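Long-range contacts in U4/U6 snRNA-associated-splicing factor PRP24 (Saccharomyces cerevisiae, PDB 5TF6), which binds U6 snRNA and serves as a recycling factor of the spliceosome, the machinery that removes introns from pre-mRNA: residues N5-T10 / H81-T86; K14-S19 / K70-N75; I115-L120 / R127-D132. All coordinates share one frame; numbering follows the deposited sequence.

Interaction 1: residues N5-T10 / H81-T86; sequences NRELTT and HLTECT. With K (potassium ion), chain E; nucleotides of chain B.
Glu7 and Thr83 meet side chain to side chain, with their CA atoms closer than any other pair across the two segments. Thr83 OG1 donates to Glu7 OE1 over a short 2.5 Å, approaching from above the carboxylate plane, 36° out of it. Glu7 reaches that point because its CG sits between the backbone N and the carbonyl carbon (chi1 77°), beyond which the chain runs extended. A water that donates to the same OE1 accepts from Glu84 N. The other oxygen, OE2, accepts from Asn5 ND2 at 3.0 Å. Both oxygens of the carboxylate are thus fixed, which should limit its rotation. Asn5 OD1 caps the short helix 6-9 through Glu7 N and also binds the potassium ion at 2.8 Å, most of whose remaining ligands are waters.

Toward the sheet, Leu82 N bonds to Thr10 O at 3.0 Å and nearly straight (171° at the hydrogen), while the Thr10 and Leu82 side chains lie side by side, pointing the same way, with Thr10 CG2 4.0 Å from Leu82 CD2. The His81 ring turns its edge to the backbone oxygens of Glu7 and Leu8: CD2 lies 3.1 Å from Glu7 O, and a water in the ring plane connects NE2 with Leu8 O. Arg6 turns to the RNA instead. Its NE bonds to O6 of G23 of chain B at 2.9 Å and its NH2 to N7 of the same base at 2.8 Å, while N7 of G21 of chain B lies over one face of the guanidinium.

The contact thus joins the lead-in to strand 10-16 with the linker from strand 75-81 to strand 86-90. His81 rests on Leu62 and Ile65 of helix 58-65, and Thr10 and Leu82 both touch Arg52 of strand 49-55.

Interaction 2: residues K14-S19 / K70-N75; sequences KNLPKS and KVVGQN
The amide planes of Asn15 and Asn75 are 26° apart, although the two side chains cross at about a right angle. The setting is the first RNA recognition motif, where the central strand 10-16 ends beside the small hairpin that opens strand 75-81. At the edge of the Asn75 amide, only 4° out of its plane, sits the backbone oxygen of Asn15: Asn75 ND2 donates to Asn15 O at 3.2 Å. Seen from the acceptor, the donor stands above the carbonyl plane, 56° out of it. The Asn15 amide uses its own ND2 on Glu76 O, in the adjacent strand.

Asn15 and Leu16 both face Arg49, a G1 beta bulge, and Asn15 has the positive phi (84°) expected at its first position. Opposite, Val72 and Asn75 exchange two backbone hydrogen bonds around Gly73 and Gln74, closing a tight turn.

Apolar packing completes the contact. Val72 points at the first segment and also touches Tyr28 of helix 22-29, while Leu16 reaches Val25 of that helix. Pro17 crosses Val72 at about a right angle, with CD 4.1 Å from Val72 CG1 and CG 3.6 Å from Val72 O.

Interaction 3: residues I115-L120 / R127-D132; sequences IRLPSL and RFAYID. With nucleotides of chain B.
Arg116 and Asp132 form a salt bridge, with NH1 2.9 Å from OD2, though both of its hydrogen bonds, NH1 to OD2 and NH2 to OD1, are weak in geometry. The guanidinium and carboxylate planes are 56° apart, so this is no coplanar fork. The same arginine reads the Hoogsteen edge of G21 of chain B: NE donates to N7 at 2.8 Å and almost straight (174°), and NH2 donates to O6 at 3.0 Å. A bend at chi3 (-67°) turns the guanidinium toward both partners. Asp132 is itself held by Thr86 and by Arg52.

Beneath these groups, Arg116 and Tyr130 are an antiparallel hydrogen-bonded pair, with Arg116 N to Tyr130 O at 2.8 Å and Tyr130 N to Arg116 O at 3.0 Å. On the face they share, the G21 base covers one face of the Tyr130 ring, and Tyr130 OH donates to N3 of A20 of chain B at 2.8 Å. Phe128 is sandwiched: Pro118 CG makes a CH-pi contact with one face, 4.0 Å from the ring centroid, and the A20 sugar lies over the other. Ile115 and Ile131 pack side by side on the reverse of the sheet, toward helix 98-106, and Leu117 CD2 meets Ala129 CB at 3.8 Å.

Phe128 and Tyr130 occupy two of the usual aromatic positions of RNP1 in an RNA recognition motif. With Arg116 donating to both N7 and O6, this chemistry suits a guanine, since the adenine 6-amino group would offer no acceptor in place of O6.

Overall arrangement
Interaction 2 lies in the first motif; interaction 1, at the other end of strand 10-16, sits where the first motif runs into the second, their centres 22 Å apart. Interaction 3 is in the second motif, yet it touches interaction 1, their centres only 16 Å apart: Thr86 OG1 and Asp132 OD1 approach to 2.7 Å, a probable hydrogen bond, and Leu82 CD2 packs 3.4 Å from Asp132 OD2. Arg6 and Arg116 both approach N7 of G21 of chain B, with Arg6 NH1 4.0 Å from Arg116 NE. The two motifs therefore share an RNA-binding surface here. Interaction 2 stays apart, its nearest atom about 19 Å from the RNA and about 13 Å from interaction 3.

Interaction 1: residues N5-T10 / H81-T86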
loop_
_atom_site.group_PDB
_atom_site.type_symbol
_atom_site.label_atom_id
_atom_site.label_comp_id
_atom_site.label_asym_id
_atom_site.label_seq_id
_atom_site.Cartn_x
_atom_site.Cartn_y
_atom_site.Cartn_z
ATOM N N ASN A 5 -18.887 -1.509 -8.964
ATOM C CA ASN A 5 -19.260 -0.110 -8.865
ATOM C C ASN A 5 -20.037 0.113 -7.583
ATOM O O ASN A 5 -21.227 -0.255 -7.494
ATOM C CB ASN A 5 -20.048 0.377 -10.042
ATOM C CG ASN A 5 -20.397 1.849 -9.925
ATOM O OD1 ASN A 5 -20.054 2.548 -8.924
ATOM N ND2 ASN A 5 -21.076 2.364 -10.929
ATOM N N ARG A 6 -19.367 0.688 -6.555
ATOM C CA ARG A 6 -20.002 0.673 -5.252
ATOM C C ARG A 6 -21.240 1.521 -5.131
ATOM O O ARG A 6 -22.033 1.356 -4.196
ATOM C CB ARG A 6 -19.018 1.014 -4.183
ATOM C CG ARG A 6 -17.889 -0.005 -4.102
ATOM C CD ARG A 6 -16.738 0.647 -3.392
ATOM N NE ARG A 6 -15.514 -0.069 -3.484
ATOM C CZ ARG A 6 -14.992 -0.857 -2.548
ATOM N NH1 ARG A 6 -15.618 -1.116 -1.428
ATOM N NH2 ARG A 6 -13.830 -1.407 -2.775
ATOM N N GLU A 7 -21.404 2.482 -6.016
ATOM C CA GLU A 7 -22.555 3.360 -5.924
ATOM C C GLU A 7 -23.908 2.622 -6.246
ATOM O O GLU A 7 -24.955 3.183 -5.941
ATOM C CB GLU A 7 -22.370 4.556 -6.838
ATOM C CG GLU A 7 -22.612 4.230 -8.289
ATOM C CD GLU A 7 -22.323 5.373 -9.269
ATOM O OE1 GLU A 7 -22.126 6.568 -8.813
ATOM O OE2 GLU A 7 -22.323 5.030 -10.517
ATOM N N LEU A 8 -23.877 1.401 -6.819
ATOM C CA LEU A 8 -25.077 0.576 -6.995
ATOM C C LEU A 8 -25.447 -0.200 -5.766
ATOM O O LEU A 8 -26.636 -0.493 -5.579
ATOM C CB LEU A 8 -24.912 -0.449 -8.140
ATOM C CG LEU A 8 -24.394 0.159 -9.430
ATOM C CD1 LEU A 8 -24.097 -0.828 -10.498
ATOM C CD2 LEU A 8 -25.441 1.167 -9.924
ATOM N N THR A 9 -24.449 -0.520 -4.923
ATOM C CA THR A 9 -24.668 -1.295 -3.695
ATOM C C THR A 9 -24.614 -0.579 -2.354
ATOM O O THR A 9 -24.954 -1.160 -1.322
ATOM C CB THR A 9 -23.667 -2.454 -3.626
ATOM O OG1 THR A 9 -22.321 -1.993 -3.877
ATOM C CG2 THR A 9 -24.040 -3.491 -4.740
ATOM N N THR A 10 -24.217 0.680 -2.351
ATOM C CA THR A 10 -23.841 1.341 -1.110
ATOM C C THR A 10 -24.760 2.513 -0.913
ATOM O O THR A 10 -24.918 3.322 -1.828
ATOM C CB THR A 10 -22.375 1.783 -1.194
ATOM O OG1 THR A 10 -21.598 0.630 -1.501
ATOM C CG2 THR A 10 -21.872 2.333 0.148
ATOM N N HIS A 81 -28.479 6.599 -2.690
ATOM C CA HIS A 81 -27.271 5.991 -3.178
ATOM C C HIS A 81 -26.089 6.899 -2.753
ATOM O O HIS A 81 -26.172 8.122 -2.800
ATOM C CB HIS A 81 -27.293 5.894 -4.716
ATOM C CG HIS A 81 -28.211 4.855 -5.264
ATOM N ND1 HIS A 81 -29.495 5.145 -5.682
ATOM C CD2 HIS A 81 -28.016 3.548 -5.534
ATOM C CE1 HIS A 81 -30.063 4.052 -6.144
ATOM N NE2 HIS A 81 -29.197 3.065 -6.049
ATOM N N LEU A 82 -24.974 6.284 -2.397
ATOM C CA LEU A 82 -23.771 7.021 -2.125
ATOM C C LEU A 82 -23.019 7.179 -3.411
ATOM O O LEU A 82 -22.209 6.311 -3.784
ATOM C CB LEU A 82 -22.905 6.253 -1.104
ATOM C CG LEU A 82 -21.628 6.974 -0.696
ATOM C CD1 LEU A 82 -22.021 8.185 0.099
ATOM C CD2 LEU A 82 -20.731 6.116 0.181
ATOM N N THR A 83 -23.215 8.312 -4.069
ATOM C CA THR A 83 -22.688 8.489 -5.397
ATOM C C THR A 83 -21.999 9.818 -5.462
ATOM O O THR A 83 -22.473 10.777 -4.889
ATOM C CB THR A 83 -23.844 8.371 -6.468
ATOM O OG1 THR A 83 -23.342 8.523 -7.789
ATOM C CG2 THR A 83 -24.890 9.440 -6.313
ATOM N N GLU A 84 -20.874 9.845 -6.172
ATOM C CA GLU A 84 -20.027 11.061 -6.382
ATOM C C GLU A 84 -19.439 11.598 -5.078
ATOM O O GLU A 84 -19.147 12.728 -4.967
ATOM C CB GLU A 84 -20.791 12.132 -7.183
ATOM C CG GLU A 84 -21.239 11.585 -8.558
ATOM C CD GLU A 84 -21.815 12.638 -9.501
ATOM O OE1 GLU A 84 -22.988 12.499 -9.868
ATOM O OE2 GLU A 84 -21.120 13.611 -9.861
ATOM N N CYS A 85 -19.254 10.733 -4.108
ATOM C CA CYS A 85 -18.768 11.103 -2.824
ATOM C C CYS A 85 -17.458 10.431 -2.473
ATOM O O CYS A 85 -17.158 10.336 -1.317
ATOM C CB CYS A 85 -19.795 10.661 -1.812
ATOM S SG CYS A 85 -21.282 11.687 -1.889
ATOM N N THR A 86 -16.701 9.927 -3.443
ATOM C CA THR A 86 -15.490 9.204 -3.192
ATOM C C THR A 86 -14.267 9.976 -3.682
ATOM O O THR A 86 -14.197 10.386 -4.825
ATOM C CB THR A 86 -15.489 7.921 -3.978
ATOM O OG1 THR A 86 -16.605 7.142 -3.571
ATOM C CG2 THR A 86 -14.212 7.166 -3.737
HETATM K K K E . -17.631 3.999 -8.954
ATOM P P G B 21 -6.223 -0.746 -8.013
ATOM O OP1 G B 21 -4.925 -1.297 -8.358
ATOM O OP2 G B 21 -7.559 -1.274 -8.590
ATOM O "O5'" G B 21 -6.205 -0.910 -6.435
ATOM C "C5'" G B 21 -7.255 -0.283 -5.682
ATOM C "C4'" G B 21 -7.286 -0.791 -4.262
ATOM O "O4'" G B 21 -8.201 0.048 -3.511
ATOM C "C3'" G B 21 -7.854 -2.192 -4.109
ATOM O "O3'" G B 21 -7.497 -2.708 -2.851
ATOM C "C2'" G B 21 -9.344 -1.890 -4.040
ATOM O "O2'" G B 21 -10.131 -2.977 -3.605
ATOM C "C1'" G B 21 -9.308 -0.713 -3.076
ATOM N N9 G B 21 -10.475 0.157 -3.027
ATOM C C8 G B 21 -11.201 0.441 -1.899
ATOM N N7 G B 21 -12.191 1.263 -2.119
ATOM C C5 G B 21 -12.128 1.523 -3.476
ATOM C C6 G B 21 -12.967 2.313 -4.291
ATOM O O6 G B 21 -13.945 2.991 -3.956
ATOM N N1 G B 21 -12.540 2.318 -5.613
ATOM C C2 G B 21 -11.464 1.622 -6.096
ATOM N N2 G B 21 -11.237 1.727 -7.415
ATOM N N3 G B 21 -10.715 0.816 -5.360
ATOM C C4 G B 21 -11.096 0.822 -4.062
ATOM P P G B 23 -12.697 -6.486 -4.814
ATOM O OP1 G B 23 -13.148 -5.339 -3.970
ATOM O OP2 G B 23 -13.690 -7.492 -5.229
ATOM O "O5'" G B 23 -11.937 -5.800 -6.029
ATOM C "C5'" G B 23 -11.808 -6.434 -7.314
ATOM C "C4'" G B 23 -11.052 -5.547 -8.277
ATOM O "O4'" G B 23 -11.728 -4.277 -8.476
ATOM C "C3'" G B 23 -9.650 -5.146 -7.871
ATOM O "O3'" G B 23 -8.985 -4.821 -9.091
ATOM C "C2'" G B 23 -9.908 -3.889 -7.028
ATOM O "O2'" G B 23 -8.818 -2.978 -7.067
ATOM C "C1'" G B 23 -10.988 -3.208 -7.861
ATOM N N9 G B 23 -11.911 -2.320 -7.150
ATOM C C8 G B 23 -12.364 -2.434 -5.862
ATOM N N7 G B 23 -13.289 -1.557 -5.561
ATOM C C5 G B 23 -13.495 -0.862 -6.734
ATOM C C6 G B 23 -14.428 0.154 -7.042
ATOM O O6 G B 23 -15.224 0.738 -6.285
ATOM N N1 G B 23 -14.348 0.525 -8.376
ATOM C C2 G B 23 -13.480 -0.002 -9.292
ATOM N N2 G B 23 -13.561 0.502 -10.534
ATOM N N3 G B 23 -12.630 -0.979 -9.030
ATOM C C4 G B 23 -12.691 -1.359 -7.742
HETATM O O HOH W 1 -17.121 2.449 -6.881
HETATM O O HOH W 2 -20.054 7.466 -7.457
HETATM O O HOH W 3 -28.822 0.595 -7.050
HETATM O O HOH W 4 -18.879 5.155 -6.282
HETATM O O HOH W 5 -16.221 2.170 -9.936
HETATM O O HOH W 6 -16.177 5.732 -6.953
HETATM O O HOH W 7 -15.528 4.740 -10.249
#

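Interaction 2: residues K14-S19 / K70-N75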
loop_
_atom_site.group_PDB
_atom_site.type_symbol
_atom_site.label_atom_id
_atom_site.label_comp_id
_atom_site.label_asym_id
_atom_site.label_seq_id
_atom_site.Cartn_x
_atom_site.Cartn_y
_atom_site.Cartn_z
ATOM N N LYS A 14 -28.727 9.502 6.271
ATOM C CA LYS A 14 -28.580 10.731 7.016
ATOM C C LYS A 14 -29.698 10.967 8.050
ATOM O O LYS A 14 -30.891 10.737 7.797
ATOM C CB LYS A 14 -28.550 11.906 6.040
ATOM C CG LYS A 14 -28.205 13.230 6.704
ATOM C CD LYS A 14 -28.227 14.365 5.699
ATOM C CE LYS A 14 -27.836 15.690 6.366
ATOM N NZ LYS A 14 -28.120 16.892 5.540
ATOM N N ASN A 15 -29.273 11.465 9.207
ATOM C CA ASN A 15 -30.129 11.910 10.315
ATOM C C ASN A 15 -30.578 10.793 11.227
ATOM O O ASN A 15 -31.676 10.804 11.703
ATOM C CB ASN A 15 -31.346 12.719 9.837
ATOM C CG ASN A 15 -31.859 13.681 10.924
ATOM O OD1 ASN A 15 -31.090 14.053 11.838
ATOM N ND2 ASN A 15 -33.141 14.089 10.831
ATOM N N LEU A 16 -29.722 9.818 11.466
ATOM C CA LEU A 16 -30.037 8.781 12.395
ATOM C C LEU A 16 -29.798 9.367 13.791
ATOM O O LEU A 16 -28.907 10.209 13.977
ATOM C CB LEU A 16 -29.152 7.549 12.211
ATOM C CG LEU A 16 -29.474 6.652 11.001
ATOM C CD1 LEU A 16 -28.350 5.637 10.763
ATOM C CD2 LEU A 16 -30.801 5.961 11.203
ATOM N N PRO A 17 -30.588 8.914 14.775
ATOM C CA PRO A 17 -30.399 9.346 16.152
ATOM C C PRO A 17 -29.006 9.006 16.656
ATOM O O PRO A 17 -28.452 7.970 16.265
ATOM C CB PRO A 17 -31.456 8.526 16.916
ATOM C CG PRO A 17 -32.536 8.284 15.921
ATOM C CD PRO A 17 -31.782 8.050 14.629
ATOM N N LYS A 18 -28.494 9.861 17.545
ATOM C CA LYS A 18 -27.167 9.736 18.132
ATOM C C LYS A 18 -26.870 8.391 18.746
ATOM O O LYS A 18 -25.704 8.030 18.869
ATOM C CB LYS A 18 -26.959 10.801 19.220
ATOM C CG LYS A 18 -26.735 12.219 18.711
ATOM C CD LYS A 18 -26.905 13.240 19.837
ATOM C CE LYS A 18 -25.751 13.188 20.835
ATOM N NZ LYS A 18 -26.107 13.776 22.157
ATOM N N SER A 19 -27.899 7.668 19.173
ATOM C CA SER A 19 -27.718 6.344 19.811
ATOM C C SER A 19 -27.358 5.226 18.833
ATOM O O SER A 19 -26.727 4.234 19.231
ATOM C CB SER A 19 -28.994 5.917 20.548
ATOM O OG SER A 19 -29.889 5.269 19.647
ATOM N N LYS A 70 -38.754 8.202 6.042
ATOM C CA LYS A 70 -39.445 7.603 7.129
ATOM C C LYS A 70 -38.762 8.062 8.411
ATOM O O LYS A 70 -37.685 8.663 8.386
ATOM C CB LYS A 70 -39.520 6.081 6.979
ATOM C CG LYS A 70 -38.679 5.259 7.935
ATOM C CD LYS A 70 -38.897 3.771 7.687
ATOM C CE LYS A 70 -40.366 3.353 7.712
ATOM N NZ LYS A 70 -40.493 1.881 7.893
ATOM N N VAL A 71 -39.446 7.772 9.515
ATOM C CA VAL A 71 -39.115 8.231 10.846
ATOM C C VAL A 71 -38.551 7.097 11.680
ATOM O O VAL A 71 -39.140 6.027 11.776
ATOM C CB VAL A 71 -40.373 8.775 11.567
ATOM C CG1 VAL A 71 -40.049 9.098 13.023
ATOM C CG2 VAL A 71 -40.905 10.015 10.846
ATOM N N VAL A 72 -37.396 7.356 12.270
ATOM C CA VAL A 72 -36.711 6.407 13.128
ATOM C C VAL A 72 -36.647 7.118 14.459
ATOM O O VAL A 72 -35.906 8.107 14.596
ATOM C CB VAL A 72 -35.294 6.113 12.592
ATOM C CG1 VAL A 72 -34.504 5.242 13.558
ATOM C CG2 VAL A 72 -35.374 5.450 11.233
ATOM N N GLY A 73 -37.486 6.647 15.394
ATOM C CA GLY A 73 -37.740 7.288 16.701
ATOM C C GLY A 73 -37.324 8.750 16.845
ATOM O O GLY A 73 -36.235 9.040 17.387
ATOM N N GLN A 74 -38.185 9.660 16.369
ATOM C CA GLN A 74 -37.963 11.140 16.405
ATOM C C GLN A 74 -37.502 11.762 15.075
ATOM O O GLN A 74 -38.022 12.814 14.669
ATOM C CB GLN A 74 -36.972 11.577 17.501
ATOM C CG GLN A 74 -37.376 11.233 18.940
ATOM C CD GLN A 74 -38.296 12.265 19.561
ATOM O OE1 GLN A 74 -39.414 12.494 19.081
ATOM N NE2 GLN A 74 -37.830 12.895 20.638
ATOM N N ASN A 75 -36.535 11.116 14.407
ATOM C CA ASN A 75 -35.862 11.703 13.232
ATOM C C ASN A 75 -36.383 11.249 11.850
ATOM O O ASN A 75 -36.559 10.057 11.611
ATOM C CB ASN A 75 -34.367 11.409 13.324
ATOM C CG ASN A 75 -33.702 12.054 14.530
ATOM O OD1 ASN A 75 -34.357 12.404 15.522
ATOM N ND2 ASN A 75 -32.385 12.199 14.457
#

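Interaction 3: residues I115-L120 / R127-D132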
loop_
_atom_site.group_PDB
_atom_site.type_symbol
_atom_site.label_atom_id
_atom_site.label_comp_id
_atom_site.label_asym_id
_atom_site.label_seq_id
_atom_site.Cartn_x
_atom_site.Cartn_y
_atom_site.Cartn_z
ATOM N N ILE A 115 -12.682 5.014 5.147
ATOM C CA ILE A 115 -11.393 5.309 4.613
ATOM C C ILE A 115 -10.733 3.990 4.322
ATOM O O ILE A 115 -10.581 3.210 5.189
ATOM C CB ILE A 115 -10.577 6.069 5.636
ATOM C CG1 ILE A 115 -11.188 7.429 5.909
ATOM C CG2 ILE A 115 -9.163 6.310 5.142
ATOM C CD1 ILE A 115 -10.584 8.064 7.156
ATOM N N ARG A 116 -10.396 3.713 3.074
ATOM C CA ARG A 116 -10.068 2.325 2.711
ATOM C C ARG A 116 -8.682 2.311 2.135
ATOM O O ARG A 116 -8.371 3.077 1.232
ATOM C CB ARG A 116 -11.123 1.780 1.696
ATOM C CG ARG A 116 -12.543 1.827 2.276
ATOM C CD ARG A 116 -13.595 1.259 1.323
ATOM N NE ARG A 116 -13.773 2.076 0.103
ATOM C CZ ARG A 116 -14.555 3.155 0.018
ATOM N NH1 ARG A 116 -15.237 3.563 1.071
ATOM N NH2 ARG A 116 -14.687 3.818 -1.135
ATOM N N LEU A 117 -7.896 1.371 2.595
ATOM C CA LEU A 117 -6.494 1.299 2.293
ATOM C C LEU A 117 -6.288 -0.039 1.665
ATOM O O LEU A 117 -7.068 -0.946 1.916
ATOM C CB LEU A 117 -5.693 1.349 3.592
ATOM C CG LEU A 117 -5.657 2.697 4.369
ATOM C CD1 LEU A 117 -4.974 2.506 5.740
ATOM C CD2 LEU A 117 -4.846 3.722 3.635
ATOM N N PRO A 118 -5.254 -0.182 0.839
ATOM C CA PRO A 118 -4.975 -1.368 0.084
ATOM C C PRO A 118 -4.132 -2.386 0.831
ATOM O O PRO A 118 -3.299 -2.025 1.600
ATOM C CB PRO A 118 -4.197 -0.824 -1.096
ATOM C CG PRO A 118 -3.398 0.312 -0.471
ATOM C CD PRO A 118 -4.398 0.934 0.450
ATOM N N SER A 119 -4.327 -3.651 0.502
ATOM C CA SER A 119 -3.526 -4.749 0.940
ATOM C C SER A 119 -2.174 -4.661 0.411
ATOM O O SER A 119 -1.948 -4.350 -0.768
ATOM C CB SER A 119 -4.090 -6.076 0.398
ATOM O OG SER A 119 -3.150 -7.107 0.591
ATOM N N LEU A 120 -1.234 -4.930 1.280
ATOM C CA LEU A 120 0.177 -4.872 0.900
ATOM C C LEU A 120 0.692 -6.290 0.648
ATOM O O LEU A 120 1.863 -6.442 0.444
ATOM C CB LEU A 120 1.015 -4.195 1.989
ATOM C CG LEU A 120 0.559 -2.780 2.351
ATOM C CD1 LEU A 120 1.425 -2.114 3.464
ATOM C CD2 LEU A 120 0.501 -1.884 1.137
ATOM N N ARG A 127 0.611 2.840 -1.556
ATOM C CA ARG A 127 0.228 3.917 -0.689
ATOM C C ARG A 127 -0.736 4.898 -1.279
ATOM O O ARG A 127 -0.332 5.846 -1.953
ATOM C CB ARG A 127 1.475 4.639 -0.217
ATOM C CG ARG A 127 1.168 5.592 0.913
ATOM C CD ARG A 127 2.499 6.052 1.472
ATOM N NE ARG A 127 3.105 7.221 0.910
ATOM C CZ ARG A 127 4.320 7.338 0.361
ATOM N NH1 ARG A 127 5.112 6.336 0.175
ATOM N NH2 ARG A 127 4.715 8.518 -0.056
ATOM N N PHE A 128 -2.009 4.665 -0.973
ATOM C CA PHE A 128 -3.088 5.480 -1.409
ATOM C C PHE A 128 -4.320 5.119 -0.634
ATOM O O PHE A 128 -4.307 4.180 0.132
ATOM C CB PHE A 128 -3.322 5.260 -2.934
ATOM C CG PHE A 128 -3.569 3.821 -3.324
ATOM C CD1 PHE A 128 -4.838 3.272 -3.261
ATOM C CD2 PHE A 128 -2.576 3.069 -3.838
ATOM C CE1 PHE A 128 -5.052 1.957 -3.590
ATOM C CE2 PHE A 128 -2.808 1.766 -4.225
ATOM C CZ PHE A 128 -4.035 1.205 -4.081
ATOM N N ALA A 129 -5.389 5.882 -0.791
ATOM C CA ALA A 129 -6.600 5.606 -0.021
ATOM C C ALA A 129 -7.787 6.130 -0.739
ATOM O O ALA A 129 -7.651 7.097 -1.513
ATOM C CB ALA A 129 -6.537 6.249 1.327
ATOM N N TYR A 130 -8.925 5.451 -0.528
ATOM C CA TYR A 130 -10.224 5.955 -0.964
ATOM C C TYR A 130 -10.976 6.409 0.235
ATOM O O TYR A 130 -10.899 5.792 1.259
ATOM C CB TYR A 130 -11.032 4.838 -1.653
ATOM C CG TYR A 130 -10.434 4.496 -2.988
ATOM C CD1 TYR A 130 -9.431 3.537 -3.097
ATOM C CD2 TYR A 130 -10.854 5.119 -4.122
ATOM C CE1 TYR A 130 -8.842 3.196 -4.309
ATOM C CE2 TYR A 130 -10.306 4.763 -5.363
ATOM C CZ TYR A 130 -9.307 3.810 -5.430
ATOM O OH TYR A 130 -8.737 3.558 -6.626
ATOM N N ILE A 131 -11.741 7.469 0.074
ATOM C CA ILE A 131 -12.387 8.064 1.192
ATOM C C ILE A 131 -13.746 8.501 0.764
ATOM O O ILE A 131 -13.897 9.214 -0.208
ATOM C CB ILE A 131 -11.653 9.336 1.601
ATOM C CG1 ILE A 131 -10.201 9.020 1.938
ATOM C CG2 ILE A 131 -12.328 9.984 2.802
ATOM C CD1 ILE A 131 -9.316 10.217 1.895
ATOM N N ASP A 132 -14.751 8.040 1.466
ATOM C CA ASP A 132 -16.088 8.468 1.175
ATOM C C ASP A 132 -16.507 9.548 2.165
ATOM O O ASP A 132 -16.308 9.386 3.357
ATOM C CB ASP A 132 -17.052 7.290 1.275
ATOM C CG ASP A 132 -16.942 6.319 0.096
ATOM O OD1 ASP A 132 -16.359 6.656 -0.961
ATOM O OD2 ASP A 132 -17.463 5.207 0.259
ATOM P P G B 21 -6.223 -0.746 -8.013
ATOM O OP1 G B 21 -4.925 -1.297 -8.358
ATOM O OP2 G B 21 -7.559 -1.274 -8.590
ATOM O "O5'" G B 21 -6.205 -0.910 -6.435
ATOM C "C5'" G B 21 -7.255 -0.283 -5.682
ATOM C "C4'" G B 21 -7.286 -0.791 -4.262
ATOM O "O4'" G B 21 -8.201 0.048 -3.511
ATOM C "C3'" G B 21 -7.854 -2.192 -4.109
ATOM O "O3'" G B 21 -7.497 -2.708 -2.851
ATOM C "C2'" G B 21 -9.344 -1.890 -4.040
ATOM O "O2'" G B 21 -10.131 -2.977 -3.605
ATOM C "C1'" G B 21 -9.308 -0.713 -3.076
ATOM N N9 G B 21 -10.475 0.157 -3.027
ATOM C C8 G B 21 -11.201 0.441 -1.899
ATOM N N7 G B 21 -12.191 1.263 -2.119
ATOM C C5 G B 21 -12.128 1.523 -3.476
ATOM C C6 G B 21 -12.967 2.313 -4.291
ATOM O O6 G B 21 -13.945 2.991 -3.956
ATOM N N1 G B 21 -12.540 2.318 -5.613
ATOM C C2 G B 21 -11.464 1.622 -6.096
ATOM N N2 G B 21 -11.237 1.727 -7.415
ATOM N N3 G B 21 -10.715 0.816 -5.360
ATOM C C4 G B 21 -11.096 0.822 -4.062
ATOM P P A B 18 7.265 4.207 -5.385
ATOM O OP1 A B 18 7.016 2.793 -5.182
ATOM O OP2 A B 18 7.522 4.773 -6.717
ATOM O "O5'" A B 18 5.998 4.995 -4.806
ATOM C "C5'" A B 18 5.407 4.671 -3.550
ATOM C "C4'" A B 18 4.369 5.710 -3.128
ATOM O "O4'" A B 18 4.966 7.048 -3.137
ATOM C "C3'" A B 18 3.161 5.856 -4.032
ATOM O "O3'" A B 18 2.161 4.899 -3.797
ATOM C "C2'" A B 18 2.694 7.261 -3.659
ATOM O "O2'" A B 18 2.124 7.311 -2.377
ATOM C "C1'" A B 18 4.027 8.008 -3.626
ATOM N N9 A B 18 4.474 8.489 -4.942
ATOM C C8 A B 18 5.604 8.115 -5.628
ATOM N N7 A B 18 5.720 8.682 -6.807
ATOM C C5 A B 18 4.584 9.469 -6.910
ATOM C C6 A B 18 4.116 10.320 -7.919
ATOM N N6 A B 18 4.773 10.550 -9.055
ATOM N N1 A B 18 2.949 10.968 -7.704
ATOM C C2 A B 18 2.311 10.765 -6.552
ATOM N N3 A B 18 2.641 9.980 -5.537
ATOM C C4 A B 18 3.821 9.381 -5.761
ATOM P P A B 20 -1.212 3.448 -9.492
ATOM O OP1 A B 20 -0.183 2.552 -8.930
ATOM O OP2 A B 20 -1.099 3.761 -10.929
ATOM O "O5'" A B 20 -2.670 3.024 -9.052
ATOM C "C5'" A B 20 -2.896 2.300 -7.864
ATOM C "C4'" A B 20 -4.370 2.277 -7.629
ATOM O "O4'" A B 20 -4.882 3.654 -7.593
ATOM C "C3'" A B 20 -5.111 1.555 -8.763
ATOM O "O3'" A B 20 -6.226 0.851 -8.204
ATOM C "C2'" A B 20 -5.627 2.715 -9.607
ATOM O "O2'" A B 20 -6.779 2.287 -10.287
ATOM C "C1'" A B 20 -5.931 3.766 -8.525
ATOM N N9 A B 20 -6.013 5.137 -9.006
ATOM C C8 A B 20 -5.036 5.871 -9.617
ATOM N N7 A B 20 -5.430 7.067 -9.994
ATOM C C5 A B 20 -6.755 7.124 -9.590
ATOM C C6 A B 20 -7.746 8.123 -9.714
ATOM N N6 A B 20 -7.520 9.320 -10.243
ATOM N N1 A B 20 -8.998 7.835 -9.278
ATOM C C2 A B 20 -9.215 6.643 -8.720
ATOM N N3 A B 20 -8.361 5.623 -8.539
ATOM C C4 A B 20 -7.140 5.929 -9.016
#